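Local coordinates for putative SAM-dependent O-methyltranferase (Podospora anserina, PDB 4YMH), which binds S-adenosyl-L-homocysteine and probably transfers methyl groups from S-adenosylmethionine to hydroxyl oxygens, as a member of the cation-dependent O-methyltransferase family, at residues 32-37 and 74-79; 25-30 and 53-58. One frame throughout, in Å; residues are numbered along the deposited sequence.

Overall arrangement
Two contacts that cross along the chain show how a Rossmann-like methyltransferase packs helix 29-41 and the loop before it against helix 51-64 and the loop after strand 68-72. Contact 2 opens first: the loop 25-30 leads into helix 29-41, and the chain returns along helix 51-64, where 53-58 closes the loop against it. Contact 1 starts inside that span, at 32-37, and closes only after strand 68-72, when 74-79 enters helix 78-86 beside the bound ligand. The segments therefore alternate, with helix 29-41 common to both. Their centres lie about 11 Å apart, and they touch directly: Y78 OH of contact 1 packs 3.3 Å from G54 CA of contact 2.

Contact 1 (32-37 and 74-79); sequences VEHWEW and CYSGYS. With SAH (S-adenosyl-L-homocysteine), chain E.
W35 lays the CD1 corner of its indole over one face of the Y78 ring, offset toward the rim, with Y78 CE1 3.5 Å from W35 CD1. The five-membered ring of W35 and the phenol ring are inclined at 53°, their centroids 4.7 Å apart. Both side chains are fixed at their polar ends from outside the two segments: W35 NE1 bonds to the carbonyl oxygen of S49, and Y78 OH to that of S50. The preceding residue, H34, has CG anti to its backbone N (chi1 175°), and its ring edge comes to S76 in the turn 74-77. There H34 NE2 makes a weak, bent hydrogen bond to S76 OG at 3.2 Å, while S76 O lies at the edge of the imidazole, 3.0 Å from H34 NE2. The serine hydroxyl is also hydrogen-bonded to T38, so the helix meets it twice. G77, with phi 96°, occupies the N-cap position of helix 78-86, and a side chain there would jam against the preceding carbonyl oxygen. Replacing Y78 with an alanine would probably leave W35 CD1 without the ring face it covers and the S50 carbonyl without its hydroxyl mate. On the ligand side, S79 OG accepts a 3.0 Å hydrogen bond from SAH N, the amino nitrogen of S-adenosyl-L-homocysteine. Helix 29-41 thus meets 74-79 through an aromatic overlap and a weak imidazole-hydroxyl bond, while S79 of the same segment takes the ligand's amino group, so one short segment joins the helix to the S-adenosyl-L-homocysteine pocket.

Contact 2 (25-30 and 53-58); sequences HGIPDA and QGSWMI
I27 sets its CG2 methyl against the backbone of helix 51-64, with I27 CG2 3.4 Å from S55 N and 3.6 Å from G54 C. The missing side chain at G54 matters here, because a CB on that residue would come tightly against this same methyl. Beside it S55 carries the polar half of the contact. Its OG, anti to its own carbonyl carbon (chi1 -64°), donates a 2.8 Å hydrogen bond to H25 O, lying in the plane of that carbonyl with a C=O...OG angle of 146°. A turn further along the helix, I58 meets P28 tip to tip, its CD1 3.6 Å from P28 CD, and the same methyl lies 4.1 Å from I27 CG2. P28 is the N-cap residue of helix 29-41, so these apolar tips meet where that helix begins, beside helix 51-64. The second subunit lies next to this junction: H25 ND1 is hydrogen-bonded to V219 N of the second subunit, whose L220 packs on S55 and W56. What results is a loop-to-helix junction at the dimer interface, in which the entrance to helix 29-41 rests on the helix that precedes the first strand of the Rossmann-like methyltransferase sheet.

Contact 1 (32-37 and 74-79)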
loop_
_atom_site.group_PDB
_atom_site.type_symbol
_atom_site.label_atom_id
_atom_site.label_comp_id
_atom_site.label_asym_id
_atom_site.label_seq_id
_atom_site.Cartn_x
_atom_site.Cartn_y
_atom_site.Cartn_z
ATOM N N VAL A 32 2.544 -15.943 15.005
ATOM C CA VAL A 32 3.997 -16.069 15.014
ATOM C C VAL A 32 4.388 -17.544 15.149
ATOM O O VAL A 32 5.246 -18.046 14.412
ATOM C CB VAL A 32 4.642 -15.281 16.167
ATOM C CG1 VAL A 32 6.146 -15.534 16.199
ATOM C CG2 VAL A 32 4.340 -13.799 16.051
ATOM N N GLU A 33 3.748 -18.234 16.088
ATOM C CA GLU A 33 4.031 -19.653 16.302
ATOM C C GLU A 33 3.777 -20.477 15.033
ATOM O O GLU A 33 4.573 -21.358 14.679
ATOM C CB GLU A 33 3.199 -20.198 17.469
ATOM C CG GLU A 33 3.480 -21.648 17.799
ATOM C CD GLU A 33 2.709 -22.144 19.013
ATOM O OE1 GLU A 33 1.591 -21.647 19.258
ATOM O OE2 GLU A 33 3.229 -23.028 19.726
ATOM N N HIS A 34 2.679 -20.191 14.341
ATOM C CA HIS A 34 2.410 -20.899 13.092
ATOM C C HIS A 34 3.461 -20.582 12.010
ATOM O O HIS A 34 3.869 -21.461 11.242
ATOM C CB HIS A 34 1.012 -20.566 12.575
ATOM C CG HIS A 34 0.716 -21.161 11.239
ATOM N ND1 HIS A 34 0.467 -22.507 11.058
ATOM C CD2 HIS A 34 0.648 -20.601 10.009
ATOM C CE1 HIS A 34 0.253 -22.743 9.778
ATOM N NE2 HIS A 34 0.362 -21.604 9.117
ATOM N N TRP A 35 3.895 -19.328 11.960
ATOM C CA TRP A 35 4.878 -18.885 10.969
ATOM C C TRP A 35 6.203 -19.627 11.180
ATOM O O TRP A 35 6.778 -20.219 10.242
ATOM C CB TRP A 35 5.056 -17.365 11.078
ATOM C CG TRP A 35 5.863 -16.712 10.000
ATOM C CD1 TRP A 35 5.434 -16.349 8.754
ATOM C CD2 TRP A 35 7.232 -16.299 10.089
ATOM N NE1 TRP A 35 6.455 -15.749 8.057
ATOM C CE2 TRP A 35 7.570 -15.707 8.853
ATOM C CE3 TRP A 35 8.206 -16.376 11.092
ATOM C CZ2 TRP A 35 8.841 -15.203 8.591
ATOM C CZ3 TRP A 35 9.467 -15.871 10.832
ATOM C CH2 TRP A 35 9.774 -15.291 9.590
ATOM N N GLU A 36 6.659 -19.626 12.430
ATOM C CA GLU A 36 7.889 -20.311 12.809
ATOM C C GLU A 36 7.806 -21.816 12.554
ATOM O O GLU A 36 8.755 -22.438 12.054
ATOM C CB GLU A 36 8.212 -20.045 14.280
ATOM C CG GLU A 36 8.528 -18.592 14.601
ATOM C CD GLU A 36 9.890 -18.151 14.086
ATOM O OE1 GLU A 36 10.677 -19.012 13.632
ATOM O OE2 GLU A 36 10.178 -16.936 14.139
ATOM N N TRP A 37 6.665 -22.393 12.909
ATOM C CA TRP A 37 6.431 -23.817 12.714
ATOM C C TRP A 37 6.492 -24.186 11.243
ATOM O O TRP A 37 7.031 -25.235 10.877
ATOM C CB TRP A 37 5.077 -24.216 13.287
ATOM C CG TRP A 37 4.661 -25.614 12.938
ATOM C CD1 TRP A 37 4.944 -26.752 13.632
ATOM C CD2 TRP A 37 3.871 -26.014 11.815
ATOM N NE1 TRP A 37 4.383 -27.840 13.008
ATOM C CE2 TRP A 37 3.716 -27.412 11.891
ATOM C CE3 TRP A 37 3.278 -25.325 10.753
ATOM C CZ2 TRP A 37 2.995 -28.134 10.945
ATOM C CZ3 TRP A 37 2.564 -26.043 9.811
ATOM C CH2 TRP A 37 2.426 -27.433 9.915
ATOM N N CYS A 74 -3.130 -21.428 -0.654
ATOM C CA CYS A 74 -3.176 -21.471 0.810
ATOM C C CYS A 74 -1.804 -21.742 1.436
ATOM O O CYS A 74 -1.487 -21.189 2.494
ATOM C CB CYS A 74 -4.177 -22.537 1.269
ATOM S SG CYS A 74 -4.475 -22.570 3.051
ATOM N N TYR A 75 -0.992 -22.559 0.754
ATOM C CA TYR A 75 0.260 -23.111 1.296
ATOM C C TYR A 75 0.036 -23.710 2.683
ATOM O O TYR A 75 -0.673 -24.708 2.805
ATOM C CB TYR A 75 1.363 -22.053 1.341
ATOM C CG TYR A 75 2.736 -22.635 1.588
ATOM C CD1 TYR A 75 3.261 -23.604 0.738
ATOM C CD2 TYR A 75 3.512 -22.219 2.669
ATOM C CE1 TYR A 75 4.520 -24.149 0.953
ATOM C CE2 TYR A 75 4.777 -22.767 2.896
ATOM C CZ TYR A 75 5.271 -23.723 2.031
ATOM O OH TYR A 75 6.518 -24.262 2.243
ATOM N N SER A 76 0.613 -23.112 3.726
ATOM C CA SER A 76 0.469 -23.684 5.075
ATOM C C SER A 76 -0.637 -23.019 5.910
ATOM O O SER A 76 -0.842 -23.377 7.071
ATOM C CB SER A 76 1.791 -23.607 5.839
ATOM O OG SER A 76 1.963 -22.333 6.445
ATOM N N GLY A 77 -1.355 -22.073 5.317
ATOM C CA GLY A 77 -2.462 -21.415 5.990
ATOM C C GLY A 77 -2.139 -20.085 6.666
ATOM O O GLY A 77 -3.006 -19.487 7.302
ATOM N N TYR A 78 -0.900 -19.622 6.546
ATOM C CA TYR A 78 -0.476 -18.375 7.196
ATOM C C TYR A 78 -1.325 -17.164 6.815
ATOM O O TYR A 78 -1.792 -16.425 7.697
ATOM C CB TYR A 78 0.995 -18.083 6.875
ATOM C CG TYR A 78 1.509 -16.751 7.395
ATOM C CD1 TYR A 78 1.665 -16.528 8.761
ATOM C CD2 TYR A 78 1.854 -15.722 6.517
ATOM C CE1 TYR A 78 2.140 -15.316 9.236
ATOM C CE2 TYR A 78 2.331 -14.501 6.990
ATOM C CZ TYR A 78 2.472 -14.308 8.351
ATOM O OH TYR A 78 2.945 -13.105 8.846
ATOM N N SER A 79 -1.533 -16.945 5.517
ATOM C CA SER A 79 -2.300 -15.766 5.110
ATOM C C SER A 79 -3.787 -15.960 5.423
ATOM O O SER A 79 -4.455 -15.007 5.807
ATOM C CB SER A 79 -2.080 -15.413 3.626
ATOM O OG SER A 79 -2.364 -16.487 2.753
HETATM N N SAH E . -0.575 -17.508 0.629
HETATM C CA SAH E . 0.461 -18.224 1.320
HETATM C CB SAH E . 1.518 -18.752 0.355
HETATM C CG SAH E . 1.031 -19.315 -0.976
HETATM S SD SAH E . 2.358 -20.035 -1.871
HETATM C C SAH E . 1.137 -17.351 2.342
HETATM O O SAH E . 1.744 -17.856 3.257
HETATM O OXT SAH E . 1.069 -16.137 2.224
HETATM C "C5'" SAH E . 1.443 -20.561 -3.262
HETATM C "C4'" SAH E . 0.542 -21.760 -3.011
HETATM O "O4'" SAH E . -0.285 -21.970 -4.140
HETATM C "C3'" SAH E . 1.314 -23.045 -2.828
HETATM O "O3'" SAH E . 0.940 -23.691 -1.634
HETATM C "C2'" SAH E . 0.936 -23.887 -4.019
HETATM O "O2'" SAH E . 0.946 -25.255 -3.762
HETATM C "C1'" SAH E . -0.413 -23.342 -4.418
HETATM N N9 SAH E . -0.729 -23.529 -5.841
HETATM C C8 SAH E . 0.094 -23.460 -6.872
HETATM N N7 SAH E . -0.551 -23.675 -8.005
HETATM C C5 SAH E . -1.810 -23.880 -7.707
HETATM C C6 SAH E . -3.042 -24.156 -8.443
HETATM N N6 SAH E . -2.986 -24.257 -9.752
HETATM N N1 SAH E . -4.181 -24.292 -7.771
HETATM C C2 SAH E . -4.200 -24.170 -6.448
HETATM N N3 SAH E . -3.135 -23.914 -5.713
HETATM C C4 SAH E . -1.932 -23.763 -6.280
#

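Contact 2 (25-30 and 53-58)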
loop_
_atom_site.group_PDB
_atom_site.type_symbol
_atom_site.label_atom_id
_atom_site.label_comp_id
_atom_site.label_asym_id
_atom_site.label_seq_id
_atom_site.Cartn_x
_atom_site.Cartn_y
_atom_site.Cartn_z
ATOM N N HIS A 25 2.276 -2.553 14.390
ATOM C CA HIS A 25 1.734 -3.530 15.322
ATOM C C HIS A 25 2.002 -4.926 14.795
ATOM O O HIS A 25 1.885 -5.176 13.601
ATOM C CB HIS A 25 0.254 -3.280 15.572
ATOM C CG HIS A 25 0.018 -2.109 16.465
ATOM N ND1 HIS A 25 -0.455 -0.901 16.003
ATOM C CD2 HIS A 25 0.271 -1.933 17.786
ATOM C CE1 HIS A 25 -0.512 -0.041 17.000
ATOM N NE2 HIS A 25 -0.083 -0.644 18.096
ATOM N N GLY A 26 2.420 -5.815 15.692
ATOM C CA GLY A 26 2.810 -7.155 15.297
ATOM C C GLY A 26 1.643 -8.103 15.120
ATOM O O GLY A 26 0.510 -7.799 15.471
ATOM N N ILE A 27 1.919 -9.269 14.561
ATOM C CA ILE A 27 0.892 -10.287 14.430
ATOM C C ILE A 27 0.721 -10.987 15.771
ATOM O O ILE A 27 1.631 -10.963 16.601
ATOM C CB ILE A 27 1.244 -11.296 13.314
ATOM C CG1 ILE A 27 2.614 -11.918 13.565
ATOM C CG2 ILE A 27 1.236 -10.602 11.946
ATOM C CD1 ILE A 27 2.920 -13.062 12.653
ATOM N N PRO A 28 -0.455 -11.590 16.006
ATOM C CA PRO A 28 -0.705 -12.264 17.289
ATOM C C PRO A 28 0.300 -13.374 17.573
ATOM O O PRO A 28 0.866 -13.940 16.637
ATOM C CB PRO A 28 -2.109 -12.847 17.114
ATOM C CG PRO A 28 -2.756 -11.995 16.096
ATOM C CD PRO A 28 -1.650 -11.592 15.143
ATOM N N ASP A 29 0.503 -13.697 18.846
ATOM C CA ASP A 29 1.485 -14.708 19.236
ATOM C C ASP A 29 1.266 -16.052 18.542
ATOM O O ASP A 29 2.225 -16.708 18.102
ATOM C CB ASP A 29 1.470 -14.906 20.751
ATOM C CG ASP A 29 2.069 -13.734 21.495
ATOM O OD1 ASP A 29 2.685 -12.864 20.846
ATOM O OD2 ASP A 29 1.943 -13.688 22.735
ATOM N N ALA A 30 0.002 -16.447 18.435
ATOM C CA ALA A 30 -0.342 -17.740 17.852
ATOM C C ALA A 30 0.100 -17.799 16.398
ATOM O O ALA A 30 0.556 -18.843 15.913
ATOM C CB ALA A 30 -1.833 -17.995 17.958
ATOM N N GLN A 53 4.241 -8.595 6.269
ATOM C CA GLN A 53 3.106 -8.791 5.372
ATOM C C GLN A 53 1.901 -9.281 6.137
ATOM O O GLN A 53 0.769 -8.919 5.818
ATOM C CB GLN A 53 3.436 -9.783 4.250
ATOM C CG GLN A 53 4.352 -9.248 3.185
ATOM C CD GLN A 53 4.622 -10.276 2.101
ATOM O OE1 GLN A 53 5.631 -10.976 2.143
ATOM N NE2 GLN A 53 3.710 -10.378 1.135
ATOM N N GLY A 54 2.133 -10.108 7.155
ATOM C CA GLY A 54 1.059 -10.521 8.044
ATOM C C GLY A 54 0.372 -9.348 8.731
ATOM O O GLY A 54 -0.864 -9.250 8.778
ATOM N N SER A 55 1.179 -8.449 9.275
ATOM C CA SER A 55 0.622 -7.223 9.877
ATOM C C SER A 55 -0.180 -6.422 8.854
ATOM O O SER A 55 -1.234 -5.876 9.172
ATOM C CB SER A 55 1.733 -6.368 10.467
ATOM O OG SER A 55 2.366 -7.068 11.527
ATOM N N TRP A 56 0.314 -6.369 7.622
ATOM C CA TRP A 56 -0.383 -5.647 6.550
ATOM C C TRP A 56 -1.739 -6.280 6.224
ATOM O O TRP A 56 -2.733 -5.584 6.035
ATOM C CB TRP A 56 0.504 -5.601 5.301
ATOM C CG TRP A 56 -0.196 -5.220 4.039
ATOM C CD1 TRP A 56 -0.701 -3.992 3.713
ATOM C CD2 TRP A 56 -0.435 -6.062 2.913
ATOM N NE1 TRP A 56 -1.238 -4.020 2.450
ATOM C CE2 TRP A 56 -1.094 -5.282 1.938
ATOM C CE3 TRP A 56 -0.152 -7.404 2.626
ATOM C CZ2 TRP A 56 -1.478 -5.797 0.706
ATOM C CZ3 TRP A 56 -0.535 -7.915 1.400
ATOM C CH2 TRP A 56 -1.191 -7.113 0.455
ATOM N N MET A 57 -1.781 -7.607 6.157
ATOM C CA MET A 57 -3.024 -8.297 5.869
ATOM C C MET A 57 -4.042 -8.050 6.972
ATOM O O MET A 57 -5.206 -7.749 6.690
ATOM C CB MET A 57 -2.770 -9.808 5.687
ATOM C CG MET A 57 -1.910 -10.123 4.473
ATOM S SD MET A 57 -1.587 -11.891 4.323
ATOM C CE MET A 57 -0.441 -12.165 5.618
ATOM N N ILE A 58 -3.609 -8.165 8.228
ATOM C CA ILE A 58 -4.525 -7.962 9.342
ATOM C C ILE A 58 -5.039 -6.512 9.378
ATOM O O ILE A 58 -6.236 -6.270 9.566
ATOM C CB ILE A 58 -3.856 -8.322 10.685
ATOM C CG1 ILE A 58 -3.540 -9.832 10.707
ATOM C CG2 ILE A 58 -4.764 -7.943 11.846
ATOM C CD1 ILE A 58 -2.838 -10.299 11.954
#